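Local coordinates for protein aminopentol aminotransferase (Sphingopyxis macrogoltabida, PDB 6HBS) that transfers the amino group of hydrolysed fumonisin B1 (aminopentol) to pyruvate with the help of pyridoxal 5'-phosphate, giving 2-keto-HFB1 and L-alanine, at residues A109-F114 with D277-I282; S123-L128 with P251-W256; V127-H132 with K136-A141. One frame throughout, in Å; residues are numbered along the deposited sequence. Where two conformers were deposited one is given.

Interaction 1: residues A109-F114 with D277-I282; sequences ADWAMF and DAARDI. With MG (magnesium ion), chain D.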
loop_
_atom_site.group_PDB
_atom_site.type_symbol
_atom_site.label_atom_id
_atom_site.label_comp_id
_atom_site.label_asym_id
_atom_site.label_seq_id
_atom_site.Cartn_x
_atom_site.Cartn_y
_atom_site.Cartn_z
ATOM N N ALA A 109 22.328 -6.542 -4.415
ATOM C CA ALA A 109 21.405 -6.986 -3.364
ATOM C C ALA A 109 21.669 -8.446 -2.978
ATOM O O ALA A 109 21.935 -9.268 -3.853
ATOM C CB ALA A 109 19.987 -6.825 -3.844
ATOM N N ASP A 110 21.482 -8.719 -1.682
ATOM C CA ASP A 110 21.516 -10.048 -1.068
ATOM C C ASP A 110 20.150 -10.434 -0.470
ATOM O O ASP A 110 19.922 -11.619 -0.217
ATOM C CB ASP A 110 22.611 -10.103 -0.014
ATOM C CG ASP A 110 23.950 -9.655 -0.578
ATOM O OD1 ASP A 110 24.372 -10.245 -1.556
ATOM O OD2 ASP A 110 24.498 -8.668 -0.074
ATOM N N TRP A 111 19.252 -9.453 -0.266
ATOM C CA TRP A 111 17.946 -9.737 0.308
ATOM C C TRP A 111 16.873 -8.823 -0.281
ATOM O O TRP A 111 17.173 -7.776 -0.832
ATOM C CB TRP A 111 17.995 -9.663 1.841
ATOM C CG TRP A 111 18.494 -8.369 2.409
ATOM C CD1 TRP A 111 19.746 -8.124 2.891
ATOM C CD2 TRP A 111 17.765 -7.136 2.535
ATOM N NE1 TRP A 111 19.841 -6.840 3.345
ATOM C CE2 TRP A 111 18.645 -6.201 3.136
ATOM C CE3 TRP A 111 16.455 -6.732 2.248
ATOM C CZ2 TRP A 111 18.268 -4.890 3.404
ATOM C CZ3 TRP A 111 16.085 -5.426 2.511
ATOM C CH2 TRP A 111 16.978 -4.523 3.094
ATOM N N ALA A 112 15.610 -9.225 -0.106
ATOM C CA ALA A 112 14.463 -8.426 -0.511
ATOM C C ALA A 112 13.394 -8.377 0.592
ATOM O O ALA A 112 13.202 -9.331 1.313
ATOM C CB ALA A 112 13.906 -8.997 -1.777
ATOM N N MET A 113 12.668 -7.256 0.654
ATOM C CA MET A 113 11.448 -7.129 1.410
ATOM C C MET A 113 10.356 -6.616 0.460
ATOM O O MET A 113 10.657 -5.782 -0.427
ATOM C CB MET A 113 11.636 -6.175 2.597
ATOM C CG MET A 113 12.674 -6.675 3.592
ATOM S SD MET A 113 13.040 -5.453 4.869
ATOM C CE MET A 113 11.580 -5.557 5.896
ATOM N N PHE A 114 9.123 -7.148 0.600
ATOM C CA PHE A 114 8.015 -6.823 -0.276
ATOM C C PHE A 114 6.965 -6.070 0.521
ATOM O O PHE A 114 6.686 -6.421 1.693
ATOM C CB PHE A 114 7.462 -8.085 -0.957
ATOM C CG PHE A 114 8.505 -8.761 -1.814
ATOM C CD1 PHE A 114 8.967 -8.148 -2.963
ATOM C CD2 PHE A 114 9.094 -9.951 -1.420
ATOM C CE1 PHE A 114 9.995 -8.709 -3.701
ATOM C CE2 PHE A 114 10.145 -10.492 -2.145
ATOM C CZ PHE A 114 10.599 -9.867 -3.274
ATOM N N ASP A 277 21.072 -6.535 9.173
ATOM C CA ASP A 277 20.727 -6.511 10.604
ATOM C C ASP A 277 19.713 -5.413 10.900
ATOM O O ASP A 277 18.807 -5.632 11.698
ATOM C CB ASP A 277 21.928 -6.295 11.534
ATOM C CG ASP A 277 22.785 -7.534 11.705
ATOM O OD1 ASP A 277 22.285 -8.646 11.462
ATOM O OD2 ASP A 277 23.960 -7.369 12.063
ATOM N N ALA A 278 19.899 -4.231 10.291
ATOM C CA ALA A 278 18.983 -3.121 10.517
ATOM C C ALA A 278 17.593 -3.442 9.942
ATOM O O ALA A 278 16.580 -3.044 10.477
ATOM C CB ALA A 278 19.539 -1.864 9.900
ATOM N N ALA A 279 17.574 -4.125 8.808
ATOM C CA ALA A 279 16.333 -4.561 8.195
ATOM C C ALA A 279 15.559 -5.476 9.149
ATOM O O ALA A 279 14.321 -5.465 9.156
ATOM C CB ALA A 279 16.625 -5.282 6.908
ATOM N N ARG A 280 16.274 -6.290 9.926
ATOM C CA ARG A 280 15.591 -7.171 10.915
ATOM C C ARG A 280 15.113 -6.407 12.154
ATOM O O ARG A 280 14.146 -6.830 12.798
ATOM C CB ARG A 280 16.515 -8.314 11.319
ATOM C CG ARG A 280 16.884 -9.223 10.160
ATOM C CD ARG A 280 17.963 -10.199 10.571
ATOM N NE ARG A 280 17.441 -11.170 11.512
ATOM C CZ ARG A 280 18.182 -12.096 12.112
ATOM N NH1 ARG A 280 19.494 -12.083 11.952
ATOM N NH2 ARG A 280 17.612 -13.001 12.890
ATOM N N ASP A 281 15.809 -5.326 12.522
ATOM C CA ASP A 281 15.538 -4.612 13.766
ATOM C C ASP A 281 14.311 -3.724 13.624
ATOM O O ASP A 281 13.598 -3.513 14.576
ATOM C CB ASP A 281 16.703 -3.720 14.221
ATOM C CG ASP A 281 17.931 -4.453 14.746
ATOM O OD1 ASP A 281 17.830 -5.662 15.053
ATOM O OD2 ASP A 281 18.996 -3.815 14.811
ATOM N N ILE A 282 14.103 -3.147 12.441
ATOM C CA ILE A 282 12.957 -2.245 12.232
ATOM C C ILE A 282 11.671 -3.074 12.181
ATOM O O ILE A 282 11.714 -4.258 11.932
ATOM C CB ILE A 282 13.119 -1.385 10.952
ATOM C CG1 ILE A 282 13.163 -2.247 9.679
ATOM C CG2 ILE A 282 14.312 -0.464 11.092
ATOM C CD1 ILE A 282 13.218 -1.452 8.396
HETATM MG MG MG D . 22.085 -10.081 -6.076
HETATM O O HOH W 1 22.738 -10.630 -8.324
HETATM O O HOH W 2 22.771 -12.275 -5.261
#

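Interaction 2: residues S123-L128 with P251-W256; sequences STAMVL and PDLSCW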
loop_
_atom_site.group_PDB
_atom_site.type_symbol
_atom_site.label_atom_id
_atom_site.label_comp_id
_atom_site.label_asym_id
_atom_site.label_seq_id
_atom_site.Cartn_x
_atom_site.Cartn_y
_atom_site.Cartn_z
ATOM N N SER A 123 10.036 4.705 2.503
ATOM C CA SER A 123 9.884 4.952 3.926
ATOM C C SER A 123 10.638 3.897 4.740
ATOM O O SER A 123 11.309 4.235 5.712
ATOM C CB SER A 123 8.442 5.005 4.307
ATOM O OG SER A 123 7.882 6.243 3.920
ATOM N N THR A 124 10.543 2.626 4.303
ATOM C CA THR A 124 11.265 1.529 4.923
ATOM C C THR A 124 12.777 1.784 4.811
ATOM O O THR A 124 13.513 1.585 5.801
ATOM C CB THR A 124 10.866 0.156 4.364
ATOM O OG1 THR A 124 9.456 -0.047 4.546
ATOM C CG2 THR A 124 11.613 -0.963 5.057
ATOM N N ALA A 125 13.245 2.216 3.625
ATOM C CA ALA A 125 14.666 2.503 3.422
ATOM C C ALA A 125 15.137 3.601 4.392
ATOM O O ALA A 125 16.229 3.506 4.969
ATOM C CB ALA A 125 14.918 2.888 1.977
ATOM N N MET A 126 14.300 4.619 4.584
ATOM C CA MET A 126 14.615 5.789 5.460
ATOM C C MET A 126 14.803 5.309 6.912
ATOM O O MET A 126 15.819 5.622 7.554
ATOM C CB MET A 126 13.500 6.824 5.390
ATOM C CG MET A 126 13.621 7.924 6.418
ATOM S SD MET A 126 12.270 9.061 6.267
ATOM C CE MET A 126 11.014 8.191 7.204
ATOM N N VAL A 127 13.842 4.522 7.419
ATOM C CA VAL A 127 13.875 4.000 8.773
ATOM C C VAL A 127 15.049 3.020 8.948
ATOM O O VAL A 127 15.798 3.125 9.937
ATOM C CB VAL A 127 12.517 3.392 9.162
ATOM C CG1 VAL A 127 12.581 2.696 10.514
ATOM C CG2 VAL A 127 11.433 4.445 9.168
ATOM N N LEU A 128 15.240 2.098 7.998
ATOM C CA LEU A 128 16.373 1.178 7.994
ATOM C C LEU A 128 17.689 1.960 8.153
ATOM O O LEU A 128 18.521 1.581 8.966
ATOM C CB LEU A 128 16.382 0.360 6.704
ATOM C CG LEU A 128 17.248 -0.895 6.673
ATOM C CD1 LEU A 128 16.763 -1.829 5.559
ATOM C CD2 LEU A 128 18.718 -0.596 6.424
ATOM N N PRO A 251 24.301 0.853 -5.385
ATOM C CA PRO A 251 23.820 1.338 -4.100
ATOM C C PRO A 251 23.896 0.252 -3.010
ATOM O O PRO A 251 24.174 -0.914 -3.288
ATOM C CB PRO A 251 22.371 1.719 -4.420
ATOM C CG PRO A 251 21.979 0.699 -5.476
ATOM C CD PRO A 251 23.223 0.535 -6.325
ATOM N N ASP A 252 23.600 0.657 -1.783
ATOM C CA ASP A 252 23.391 -0.247 -0.668
ATOM C C ASP A 252 21.942 -0.752 -0.648
ATOM O O ASP A 252 21.726 -1.913 -0.348
ATOM C CB ASP A 252 23.722 0.442 0.641
ATOM C CG ASP A 252 25.158 0.952 0.621
ATOM O OD1 ASP A 252 26.013 0.154 0.269
ATOM O OD2 ASP A 252 25.373 2.143 0.844
ATOM N N LEU A 253 20.980 0.138 -0.902
ATOM C CA LEU A 253 19.551 -0.207 -0.983
ATOM C C LEU A 253 19.032 0.306 -2.320
ATOM O O LEU A 253 19.444 1.346 -2.792
ATOM C CB LEU A 253 18.744 0.468 0.134
ATOM C CG LEU A 253 19.161 0.229 1.586
ATOM C CD1 LEU A 253 18.284 1.017 2.527
ATOM C CD2 LEU A 253 19.118 -1.247 1.963
ATOM N N SER A 254 18.070 -0.398 -2.888
ATOM C CA SER A 254 17.315 0.122 -4.013
ATOM C C SER A 254 15.834 -0.175 -3.766
ATOM O O SER A 254 15.483 -1.241 -3.239
ATOM C CB SER A 254 17.804 -0.459 -5.326
ATOM O OG SER A 254 17.826 -1.878 -5.289
ATOM N N CYS A 255 14.997 0.772 -4.171
ATOM C CA CYS A 255 13.574 0.734 -4.032
ATOM C C CYS A 255 12.954 0.506 -5.412
ATOM O O CYS A 255 13.349 1.155 -6.421
ATOM C CB CYS A 255 13.046 2.046 -3.470
ATOM S SG CYS A 255 13.741 2.502 -1.858
ATOM N N TRP A 256 11.976 -0.398 -5.454
ATOM C CA TRP A 256 11.355 -0.855 -6.689
ATOM C C TRP A 256 9.839 -0.875 -6.509
ATOM O O TRP A 256 9.330 -1.036 -5.391
ATOM C CB TRP A 256 11.840 -2.247 -7.057
ATOM C CG TRP A 256 13.310 -2.346 -7.267
ATOM C CD1 TRP A 256 14.270 -2.452 -6.308
ATOM C CD2 TRP A 256 13.982 -2.437 -8.522
ATOM N NE1 TRP A 256 15.506 -2.550 -6.886
ATOM C CE2 TRP A 256 15.362 -2.554 -8.238
ATOM C CE3 TRP A 256 13.566 -2.404 -9.859
ATOM C CZ2 TRP A 256 16.314 -2.666 -9.243
ATOM C CZ3 TRP A 256 14.516 -2.503 -10.848
ATOM C CH2 TRP A 256 15.869 -2.608 -10.543
#

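Interaction 3: residues V127-H132 with K136-A141; sequences VLARAH and KTILCA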
loop_
_atom_site.group_PDB
_atom_site.type_symbol
_atom_site.label_atom_id
_atom_site.label_comp_id
_atom_site.label_asym_id
_atom_site.label_seq_id
_atom_site.Cartn_x
_atom_site.Cartn_y
_atom_site.Cartn_z
ATOM N N VAL A 127 13.842 4.522 7.419
ATOM C CA VAL A 127 13.875 4.000 8.773
ATOM C C VAL A 127 15.049 3.020 8.948
ATOM O O VAL A 127 15.798 3.125 9.937
ATOM C CB VAL A 127 12.517 3.392 9.162
ATOM C CG1 VAL A 127 12.581 2.696 10.514
ATOM C CG2 VAL A 127 11.433 4.445 9.168
ATOM N N LEU A 128 15.240 2.098 7.998
ATOM C CA LEU A 128 16.373 1.178 7.994
ATOM C C LEU A 128 17.689 1.960 8.153
ATOM O O LEU A 128 18.521 1.581 8.966
ATOM C CB LEU A 128 16.382 0.360 6.704
ATOM C CG LEU A 128 17.248 -0.895 6.673
ATOM C CD1 LEU A 128 16.763 -1.829 5.559
ATOM C CD2 LEU A 128 18.718 -0.596 6.424
ATOM N N ALA A 129 17.884 3.005 7.338
ATOM C CA ALA A 129 19.156 3.735 7.320
ATOM C C ALA A 129 19.439 4.388 8.685
ATOM O O ALA A 129 20.589 4.354 9.141
ATOM C CB ALA A 129 19.182 4.736 6.197
ATOM N N ARG A 130 18.407 4.935 9.335
ATOM C CA ARG A 130 18.527 5.520 10.642
ATOM C C ARG A 130 18.873 4.433 11.670
ATOM O O ARG A 130 19.769 4.646 12.485
ATOM C CB ARG A 130 17.249 6.278 10.999
ATOM C CG ARG A 130 17.044 7.541 10.186
ATOM C CD ARG A 130 15.728 8.248 10.458
ATOM N NE ARG A 130 15.823 9.598 9.913
ATOM C CZ ARG A 130 14.789 10.365 9.612
ATOM N NH1 ARG A 130 13.551 9.902 9.773
ATOM N NH2 ARG A 130 15.005 11.593 9.156
ATOM N N ALA A 131 18.187 3.270 11.626
ATOM C CA ALA A 131 18.532 2.125 12.491
ATOM C C ALA A 131 19.979 1.663 12.293
ATOM O O ALA A 131 20.654 1.318 13.276
ATOM C CB ALA A 131 17.596 0.963 12.276
ATOM N N HIS A 132 20.420 1.603 11.039
ATOM C CA HIS A 132 21.703 1.060 10.659
ATOM C C HIS A 132 22.817 1.958 11.192
ATOM O O HIS A 132 23.817 1.460 11.694
ATOM C CB HIS A 132 21.823 0.941 9.144
ATOM C CG HIS A 132 23.159 0.483 8.660
ATOM N ND1 HIS A 132 23.505 -0.842 8.594
ATOM C CD2 HIS A 132 24.230 1.169 8.200
ATOM C CE1 HIS A 132 24.737 -0.950 8.116
ATOM N NE2 HIS A 132 25.209 0.277 7.875
ATOM N N LYS A 136 20.553 10.705 12.101
ATOM C CA LYS A 136 19.235 11.245 11.856
ATOM C C LYS A 136 19.023 11.698 10.405
ATOM O O LYS A 136 17.871 11.628 9.928
ATOM C CB LYS A 136 18.971 12.427 12.783
ATOM C CG LYS A 136 18.911 12.072 14.256
ATOM C CD LYS A 136 18.586 13.264 15.092
ATOM C CE LYS A 136 18.516 12.955 16.566
ATOM N NZ LYS A 136 18.179 14.182 17.323
ATOM N N THR A 137 20.070 12.218 9.735
ATOM C CA THR A 137 19.833 13.061 8.562
ATOM C C THR A 137 19.699 12.206 7.297
ATOM O O THR A 137 20.561 11.396 6.952
ATOM C CB THR A 137 20.882 14.177 8.399
ATOM O OG1 THR A 137 20.878 14.989 9.583
ATOM C CG2 THR A 137 20.572 15.045 7.195
ATOM N N ILE A 138 18.607 12.453 6.582
ATOM C CA ILE A 138 18.365 11.848 5.273
ATOM C C ILE A 138 18.575 12.927 4.197
ATOM O O ILE A 138 17.949 13.973 4.248
ATOM C CB ILE A 138 16.942 11.253 5.219
ATOM C CG1 ILE A 138 16.773 10.150 6.262
ATOM C CG2 ILE A 138 16.615 10.767 3.820
ATOM C CD1 ILE A 138 17.495 8.868 5.967
ATOM N N LEU A 139 19.470 12.665 3.247
ATOM C CA LEU A 139 19.719 13.646 2.168
ATOM C C LEU A 139 18.887 13.302 0.926
ATOM O O LEU A 139 19.044 12.210 0.372
ATOM C CB LEU A 139 21.206 13.655 1.827
ATOM C CG LEU A 139 22.139 14.130 2.949
ATOM C CD1 LEU A 139 23.587 14.172 2.477
ATOM C CD2 LEU A 139 21.675 15.451 3.515
ATOM N N CYS A 140 18.083 14.257 0.456
ATOM C CA CYS A 140 17.307 14.091 -0.783
ATOM C C CYS A 140 17.591 15.293 -1.697
ATOM O O CYS A 140 18.005 16.355 -1.227
ATOM C CB CYS A 140 15.812 13.991 -0.485
ATOM S SG CYS A 140 15.421 12.573 0.579
ATOM N N ALA A 141 17.418 15.089 -3.002
ATOM C CA ALA A 141 17.538 16.148 -3.994
ATOM C C ALA A 141 16.323 17.065 -3.882
ATOM O O ALA A 141 15.192 16.571 -3.739
ATOM C CB ALA A 141 17.620 15.521 -5.366
#

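Interaction 1: residues A109-F114 with D277-I282
The indole of Trp111 carries the methyl group of Ala279 on one of its faces. CB of Ala279 stands 4.2 Å from the centroid of the six-membered ring of Trp111, only 25° off the ring normal, a CH-pi contact displaced toward the rim where CZ2 and CH2 lie. NE1 of Trp111 donates to the backbone O of Ser272, which probably limits the rotation of the indole. Met113, two residues on, reaches the same methyl: its thioether SD is 4.1 Å from CB of Ala279, and the bend at chi3 (75°) turns CE aside. One small side chain on helix 276-281 thus receives two large ones from one side of strand 111-115, while Pro19 of the second subunit packs against all three. At the start of the strand the backbone O of Ala109 binds the magnesium ion at 2.4 Å, together with two waters and the carbonyls of Val103 and Val106. A classic beta bulge sets Asp110 and Trp111 against the single residue Gly271 of the adjacent strand 267-271, on the strand that is outermost, within this chain, in the large central sheet of the class-III aminotransferase fold.

Interaction 2: residues S123-L128 with P251-W256
Ala125 and Leu253 point at each other across the gap between helix and sheet, and the other side chains of the contact are set around this pair. Here helix 118-133 packs on an inner strand of the large sheet of the class-III aminotransferase fold, close to the cofactor site. The axes of helix 123-128 and strand 253-256 run nearly antiparallel, at 160°, and come within 9.3 Å of each other. That spacing is bridged by a short side chain on the helix and a longer one on the strand. CD1 of Leu253 is the branch that reaches over, ending 3.9 Å from CB of Ala125 and almost as near to its CA, so it rests on the helix backbone itself. The same methyl also meets Leu128 one turn later, with CD2 of Leu128 4.2 Å from CD1 of Leu253. Two residues along the strand, Cys255 faces the helix as well, its side chain about 7 Å from the bound PLP. Its sulfur lies opposite the carbonyl carbon (chi1 -58°), which brings SG to 4.0 Å from CB of Ala125. The alanine methyl is therefore shared by a leucine methyl and a thiol.

Between Leu253 and Cys255, Ser254 points away from the helix, and there the chemistry changes. Its OG accepts the indole N-H of Trp256 at 2.9 Å from NE1, a bond tilted 18° from the ring plane, and is also hydrogen-bonded to NE2 of His108. Helix and strand themselves meet through buried carbon and sulfur with no hydrogen bond between them, a contact that rests on apolar burial.

Interaction 3: residues V127-H132 with K136-A141
Arg130 leaves helix 127-132 beside strand 137-141, and its tip turns in to hold the carbonyl of Lys136. From CB the chain sets off with CG opposite the carbonyl carbon (chi1 -70°), then runs extended to NE, which carries the guanidinium past the helix surface to the start of the strand. CG and CD of Arg130 merely skirt the backbone oxygen of Lys136. NE is the first atom to bind, donating to O of Lys136 at 2.9 Å. CZ also lies close to that oxygen and beside CG1 of Ile138. NH2 donates to O of Lys136 at 3.0 Å, so the grip is side-on, two nitrogens on one atom, with that oxygen near the guanidinium plane. The two donors approach differently: NH2 lies almost in line with the C=O bond (172°), while NE comes in tilted 31° from the carbonyl plane. Both hydrogen bonds are bent, as expected when neighbouring nitrogens share one acceptor.

Over one face of the guanidinium lies CG1 of Ile138, 3.7 Å from NH2 of Arg130, the two side chains crossing at about a right angle. NH2 has a second, weak bond to O of His166. Replacing Arg130 by a leucine would probably leave the carbonyl of Lys136 without its two guanidinium donors, NE and NH2, and Ile138 without the flat group across it. CB of Ala129 only approaches CD1 of Ile138, at 4.5 Å. Helix 118-133 turns tightly into strand 137-141, which lies in the large sheet between strands 189-194 and 167-170, while Leu160 of the second subunit packs on both Arg130 and Lys136.

Helix 118-133 ties the three contacts together: interactions 2 and 3 share its Val127 and Leu128, and CD1 of Leu128 also packs on Trp111 and Ala279 of interaction 1. All three involve the seven-stranded sheet, but at different places. Interaction 1 belongs to its 111-115 edge within this chain, interaction 2 to an inner strand, and interaction 3 to strand 137-141, next to strand 167-170, outermost within this chain. The touching residues are buried throughout except for Lys136, so only interaction 3 reaches the surface. The chemistry follows: a methyl meeting an indole face and a thioether in the first, purely apolar packing in the second, nearer the cofactor, and a charged side chain clasping a backbone carbonyl in the third.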